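Side-chain contacts in hydroquinone dioxygenase large subunit (Pseudomonas sp., PDB 4ZXA), which works with a small subunit as a metal-dependent, cupin-type dioxygenase that cleaves the aromatic ring of hydroquinone between carbons 1 and 2: residues Val74-Phe79 / Phe250-Phe255; Phe78-Val83 / Val315-Thr320. One frame throughout, in Å; residues are numbered along the deposited sequence.

Contact 1: residues Val74-Phe79 / Phe250-Phe255. With H8N (4-hydroxybenzonitrile), chain J.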
# COMPACT_ATOMS: atom_id res chain seq x y z
N VAL E 74 9.21 8.84 14.81
CA VAL E 74 10.35 9.03 15.68
C VAL E 74 10.97 10.40 15.46
O VAL E 74 11.34 11.08 16.42
CB VAL E 74 11.43 7.95 15.49
CG1 VAL E 74 12.78 8.47 15.93
CG2 VAL E 74 11.04 6.71 16.25
N ALA E 75 11.08 10.79 14.19
CA ALA E 75 11.73 12.04 13.83
C ALA E 75 10.88 13.22 14.29
O ALA E 75 11.41 14.29 14.60
CB ALA E 75 11.99 12.11 12.33
N TRP E 76 9.56 13.02 14.30
CA TRP E 76 8.62 14.10 14.64
C TRP E 76 8.30 14.14 16.12
O TRP E 76 7.54 14.99 16.57
CB TRP E 76 7.31 13.95 13.85
CG TRP E 76 7.46 13.95 12.37
CD1 TRP E 76 8.57 14.31 11.66
CD2 TRP E 76 6.48 13.54 11.41
NE1 TRP E 76 8.33 14.16 10.32
CE2 TRP E 76 7.06 13.69 10.13
CE3 TRP E 76 5.18 13.06 11.50
CZ2 TRP E 76 6.37 13.39 8.96
CZ3 TRP E 76 4.50 12.75 10.35
CH2 TRP E 76 5.10 12.91 9.09
N GLY E 77 8.85 13.21 16.89
CA GLY E 77 8.54 13.15 18.31
C GLY E 77 7.07 12.87 18.53
O GLY E 77 6.46 13.35 19.49
N PHE E 78 6.51 12.07 17.62
CA PHE E 78 5.10 11.67 17.67
C PHE E 78 4.13 12.78 17.26
O PHE E 78 2.92 12.63 17.36
CB PHE E 78 4.74 11.02 19.01
CG PHE E 78 5.55 9.79 19.29
CD1 PHE E 78 5.24 8.59 18.64
CD2 PHE E 78 6.64 9.82 20.14
CE1 PHE E 78 5.99 7.43 18.87
CE2 PHE E 78 7.40 8.68 20.37
CZ PHE E 78 7.08 7.48 19.73
N PHE E 79 4.69 13.89 16.77
CA PHE E 79 3.89 14.89 16.09
C PHE E 79 2.76 15.40 16.98
O PHE E 79 2.97 15.63 18.18
CB PHE E 79 3.32 14.28 14.80
CG PHE E 79 3.10 15.29 13.70
CD1 PHE E 79 3.70 16.53 13.74
CD2 PHE E 79 2.27 14.99 12.63
CE1 PHE E 79 3.49 17.47 12.71
CE2 PHE E 79 2.04 15.91 11.61
CZ PHE E 79 2.65 17.15 11.65
N PHE E 250 6.59 11.18 -3.64
CA PHE E 250 5.75 10.01 -3.45
C PHE E 250 4.57 10.27 -2.52
O PHE E 250 3.80 11.21 -2.71
CB PHE E 250 6.58 8.83 -2.94
CG PHE E 250 5.91 7.50 -3.10
CD1 PHE E 250 5.26 7.17 -4.27
CD2 PHE E 250 5.95 6.57 -2.07
CE1 PHE E 250 4.64 5.95 -4.41
CE2 PHE E 250 5.33 5.34 -2.22
CZ PHE E 250 4.68 5.03 -3.38
N ILE E 251 4.41 9.41 -1.52
CA ILE E 251 3.28 9.50 -0.60
C ILE E 251 3.68 9.77 0.84
O ILE E 251 4.58 9.12 1.37
CB ILE E 251 2.47 8.19 -0.61
CG1 ILE E 251 2.20 7.72 -2.04
CG2 ILE E 251 1.17 8.35 0.16
CD1 ILE E 251 1.61 6.34 -2.13
N LEU E 252 3.00 10.71 1.49
CA LEU E 252 3.17 10.92 2.93
C LEU E 252 3.12 9.55 3.63
O LEU E 252 2.14 8.82 3.52
CB LEU E 252 2.06 11.83 3.47
CG LEU E 252 2.10 12.15 4.97
CD1 LEU E 252 3.35 12.94 5.36
CD2 LEU E 252 0.83 12.88 5.42
N PRO E 253 4.19 9.18 4.34
CA PRO E 253 4.31 7.82 4.89
C PRO E 253 3.24 7.44 5.95
O PRO E 253 3.21 6.30 6.39
CB PRO E 253 5.71 7.81 5.49
CG PRO E 253 6.47 8.87 4.72
CD PRO E 253 5.45 9.94 4.48
N VAL E 254 2.37 8.37 6.33
CA VAL E 254 1.29 8.09 7.26
C VAL E 254 0.09 8.84 6.78
O VAL E 254 0.22 9.75 5.98
CB VAL E 254 1.60 8.61 8.70
CG1 VAL E 254 2.76 7.84 9.30
CG2 VAL E 254 1.90 10.12 8.69
N PHE E 255 -1.10 8.48 7.26
CA PHE E 255 -2.19 9.45 7.19
C PHE E 255 -2.41 10.10 8.55
O PHE E 255 -2.39 9.44 9.61
CB PHE E 255 -3.47 8.93 6.50
CG PHE E 255 -4.26 7.92 7.30
CD1 PHE E 255 -4.10 6.55 7.05
CD2 PHE E 255 -5.21 8.33 8.24
CE1 PHE E 255 -4.87 5.60 7.76
CE2 PHE E 255 -5.98 7.39 8.97
CZ PHE E 255 -5.81 6.02 8.73
NAA H8N J . 0.10 16.65 8.59
CAC H8N J . 1.10 16.68 8.04
CAI H8N J . 2.39 16.74 7.28
CAF H8N J . 2.41 17.41 6.06
CAD H8N J . 3.59 17.48 5.33
CAH H8N J . 4.72 16.88 5.85
OAB H8N J . 5.88 16.94 5.13
CAE H8N J . 4.70 16.21 7.07
CAG H8N J . 3.53 16.15 7.80

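Contact 2: residues Phe78-Val83 / Val315-Thr320. With H8N (4-hydroxybenzonitrile), chain J.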
# COMPACT_ATOMS: atom_id res chain seq x y z
N PHE E 78 6.51 12.07 17.62
CA PHE E 78 5.10 11.67 17.67
C PHE E 78 4.13 12.78 17.26
O PHE E 78 2.92 12.63 17.36
CB PHE E 78 4.74 11.02 19.01
CG PHE E 78 5.55 9.79 19.29
CD1 PHE E 78 5.24 8.59 18.64
CD2 PHE E 78 6.64 9.82 20.14
CE1 PHE E 78 5.99 7.43 18.87
CE2 PHE E 78 7.40 8.68 20.37
CZ PHE E 78 7.08 7.48 19.73
N PHE E 79 4.69 13.89 16.77
CA PHE E 79 3.89 14.89 16.09
C PHE E 79 2.76 15.40 16.98
O PHE E 79 2.97 15.63 18.18
CB PHE E 79 3.32 14.28 14.80
CG PHE E 79 3.10 15.29 13.70
CD1 PHE E 79 3.70 16.53 13.74
CD2 PHE E 79 2.27 14.99 12.63
CE1 PHE E 79 3.49 17.47 12.71
CE2 PHE E 79 2.04 15.91 11.61
CZ PHE E 79 2.65 17.15 11.65
N TYR E 80 1.58 15.58 16.40
CA TYR E 80 0.38 16.02 17.13
C TYR E 80 -0.73 15.12 16.67
O TYR E 80 -0.65 14.55 15.59
CB TYR E 80 0.01 17.46 16.76
CG TYR E 80 1.14 18.41 16.95
CD1 TYR E 80 1.40 18.95 18.20
CD2 TYR E 80 1.99 18.73 15.90
CE1 TYR E 80 2.46 19.81 18.39
CE2 TYR E 80 3.06 19.58 16.09
CZ TYR E 80 3.29 20.12 17.33
OH TYR E 80 4.35 20.98 17.52
N GLY E 81 -1.79 15.01 17.45
CA GLY E 81 -2.93 14.22 17.02
C GLY E 81 -2.58 12.77 16.69
O GLY E 81 -1.74 12.16 17.36
N TRP E 82 -3.21 12.23 15.65
CA TRP E 82 -3.09 10.81 15.34
C TRP E 82 -2.19 10.56 14.14
O TRP E 82 -2.48 11.01 13.03
CB TRP E 82 -4.45 10.19 15.06
CG TRP E 82 -5.42 10.20 16.20
CD1 TRP E 82 -5.87 9.12 16.91
CD2 TRP E 82 -6.11 11.34 16.73
NE1 TRP E 82 -6.78 9.53 17.87
CE2 TRP E 82 -6.94 10.89 17.77
CE3 TRP E 82 -6.10 12.71 16.43
CZ2 TRP E 82 -7.76 11.75 18.52
CZ3 TRP E 82 -6.91 13.57 17.18
CH2 TRP E 82 -7.72 13.08 18.21
N VAL E 83 -1.10 9.83 14.35
CA VAL E 83 -0.22 9.42 13.28
C VAL E 83 -0.51 7.95 12.93
O VAL E 83 -0.21 7.05 13.70
CB VAL E 83 1.23 9.58 13.71
CG1 VAL E 83 2.18 9.12 12.61
CG2 VAL E 83 1.52 11.04 14.13
N VAL E 315 5.22 24.19 5.44
CA VAL E 315 4.29 23.91 6.54
C VAL E 315 4.46 24.98 7.61
O VAL E 315 5.54 25.18 8.17
CB VAL E 315 4.51 22.50 7.17
CG1 VAL E 315 3.48 22.23 8.26
CG2 VAL E 315 4.47 21.41 6.10
N TRP E 316 3.38 25.70 7.88
CA TRP E 316 3.46 26.81 8.82
C TRP E 316 2.87 26.38 10.18
O TRP E 316 1.67 26.16 10.32
CB TRP E 316 2.73 28.02 8.26
CG TRP E 316 2.64 29.19 9.18
CD1 TRP E 316 3.60 29.67 10.04
CD2 TRP E 316 1.50 30.05 9.33
NE1 TRP E 316 3.12 30.78 10.71
CE2 TRP E 316 1.84 31.03 10.30
CE3 TRP E 316 0.23 30.08 8.76
CZ2 TRP E 316 0.95 32.02 10.69
CZ3 TRP E 316 -0.66 31.07 9.15
CH2 TRP E 316 -0.29 32.03 10.11
N GLU E 317 3.73 26.24 11.17
CA GLU E 317 3.32 25.69 12.45
C GLU E 317 3.17 26.77 13.51
O GLU E 317 3.74 27.86 13.40
CB GLU E 317 4.30 24.63 12.92
CG GLU E 317 4.22 23.33 12.12
CD GLU E 317 5.19 22.27 12.64
OE1 GLU E 317 5.78 22.50 13.72
OE2 GLU E 317 5.36 21.23 11.97
N ASN E 318 2.41 26.43 14.54
CA ASN E 318 2.17 27.31 15.67
C ASN E 318 2.50 26.57 16.97
O ASN E 318 1.76 25.70 17.40
CB ASN E 318 0.71 27.77 15.68
CG ASN E 318 0.41 28.73 16.84
OD1 ASN E 318 1.27 29.00 17.68
ND2 ASN E 318 -0.82 29.23 16.88
N ALA E 319 3.62 26.93 17.58
CA ALA E 319 4.15 26.18 18.71
C ALA E 319 3.63 26.65 20.08
O ALA E 319 4.28 26.43 21.11
CB ALA E 319 5.67 26.22 18.67
N THR E 320 2.47 27.29 20.09
CA THR E 320 1.84 27.73 21.33
C THR E 320 1.32 26.55 22.17
O THR E 320 0.51 25.74 21.71
CB THR E 320 0.67 28.69 21.02
OG1 THR E 320 1.15 29.82 20.27
CG2 THR E 320 0.01 29.16 22.31
NAA H8N J . 0.10 16.65 8.59
CAC H8N J . 1.10 16.68 8.04
CAI H8N J . 2.39 16.74 7.28
CAF H8N J . 2.41 17.41 6.06
CAD H8N J . 3.59 17.48 5.33
CAH H8N J . 4.72 16.88 5.85
OAB H8N J . 5.88 16.94 5.13
CAE H8N J . 4.70 16.21 7.07
CAG H8N J . 3.53 16.15 7.80

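Contact 1: residues Val74-Phe79 / Phe250-Phe255
W76 brings the six-membered end of its indole up against L252 and V254, and the three side chains meet by apolar contact alone, with no hydrogen bond across the two segments. L252 arrives at the edge of the indole, close to the ring plane, its CD1 lying 4.1 Å from W76 CH2. One corner further round the ring, V254 meets the indole head on from the other segment, obliquely to the ring, its CG2 4.1 Å from W76 CZ3. Two torsions aim these groups: in W76 CG sits beside the backbone N (chi1 -59°), which sends the indole across to the other segment, while in V254 CG2 is tucked between the backbone N and the carbonyl carbon, facing the tryptophan.

The same corner forms a wall of the 4-hydroxybenzonitrile pocket. W76 CZ2 stands 3.8 Å from ligand atom CAE, at an oblique tilt, and L252 CD1 touches the same atom at 3.9 Å, so indole, methyl and ligand ring close on one another. F79 adds a second aromatic wall; its ring edge faces the nitrile, CE2 being 3.7 Å from ligand NAA, with the nitrogen in the plane of the ring. The indole NE1 makes a weak hydrogen bond to N231, another pocket residue.

Backbone turns present the aromatic pair. G77 ends helix 63-75 in a Schellman motif with positive phi (63°), and a type I' turn from W76 to F79 follows, closed by F79 N to W76 O at 3.1 Å. V254 also rests on A69, and P253 on R68 and R72, of helix 63-75; strand 251-257 pairs with strand 301-307, L252 bonding through its backbone to G305.

Contact 2: residues Phe78-Val83 / Val315-Thr320
In the cupin fold, beside the nitrile end of the 4-hydroxybenzonitrile pocket, F79 and Y80 of the loop before strand 82-84 face E317 of strand 310-318. The backbones stay well apart, Y80 CA and A319 CA being 11.0 Å from each other, and long side chains cover the distance. Both sides reach: Y80 with its whole phenol, E317 with a chain extended at CB-CG (chi2 -178°). E317 OE2 comes to the edge of the F79 ring, near its plane, 4.3 Å from CE1; the weakly positive ring hydrogens there would probably suit a carboxylate better than the ring face. The other oxygen, OE1, looks toward Y80 OH, also at 4.3 Å, too long for a direct hydrogen bond. Two residues earlier in the strand, V315 CG2 touches the ligand ring at CAD, 4.1 Å away.

The loop also borders the metal site. Y80 O is hydrogen-bonded to NE2 of H256, a cadmium ligand, and the F79 ring lies against the same imidazole with the planes about 30° apart, consistent with a second-shell role for both residues. With an alanine in place of F79, a gap would probably open beside the nitrile and H256 would lose the ring lying against it.

Where strand 310-318 ends, the chain meets the small subunit: N318 ND2 bonds to N58 of that chain, and T320 packs on its L59. N318 OD1 is meanwhile gripped twice by T320. The backbone N, 3.2 Å away, closes an Asx turn from above the carbonyl plane, and the hydroxyl OG1 donates to the same oxygen at 2.7 Å, tilted only 18° from that plane.

In the fold
Contacts 1 and 2 start from one continuous run of chain, 74-83, which leaves helix 63-75, turns, and enters strand 82-84; their centres are about 11 Å apart and they share F78 and F79. From there contact 1 reaches strand 251-257, the neighbour of strand 82-84 in the eight-stranded antiparallel sheet, whereas contact 2 crosses to strand 310-318 of the facing five-stranded sheet, late in the sequence. They touch where V254 CG1 packs on V83 CG1 at 3.6 Å. Both border 4-hydroxybenzonitrile, so this N-terminal segment completes a pocket whose metal ligands come from the later cupin strands and their connections.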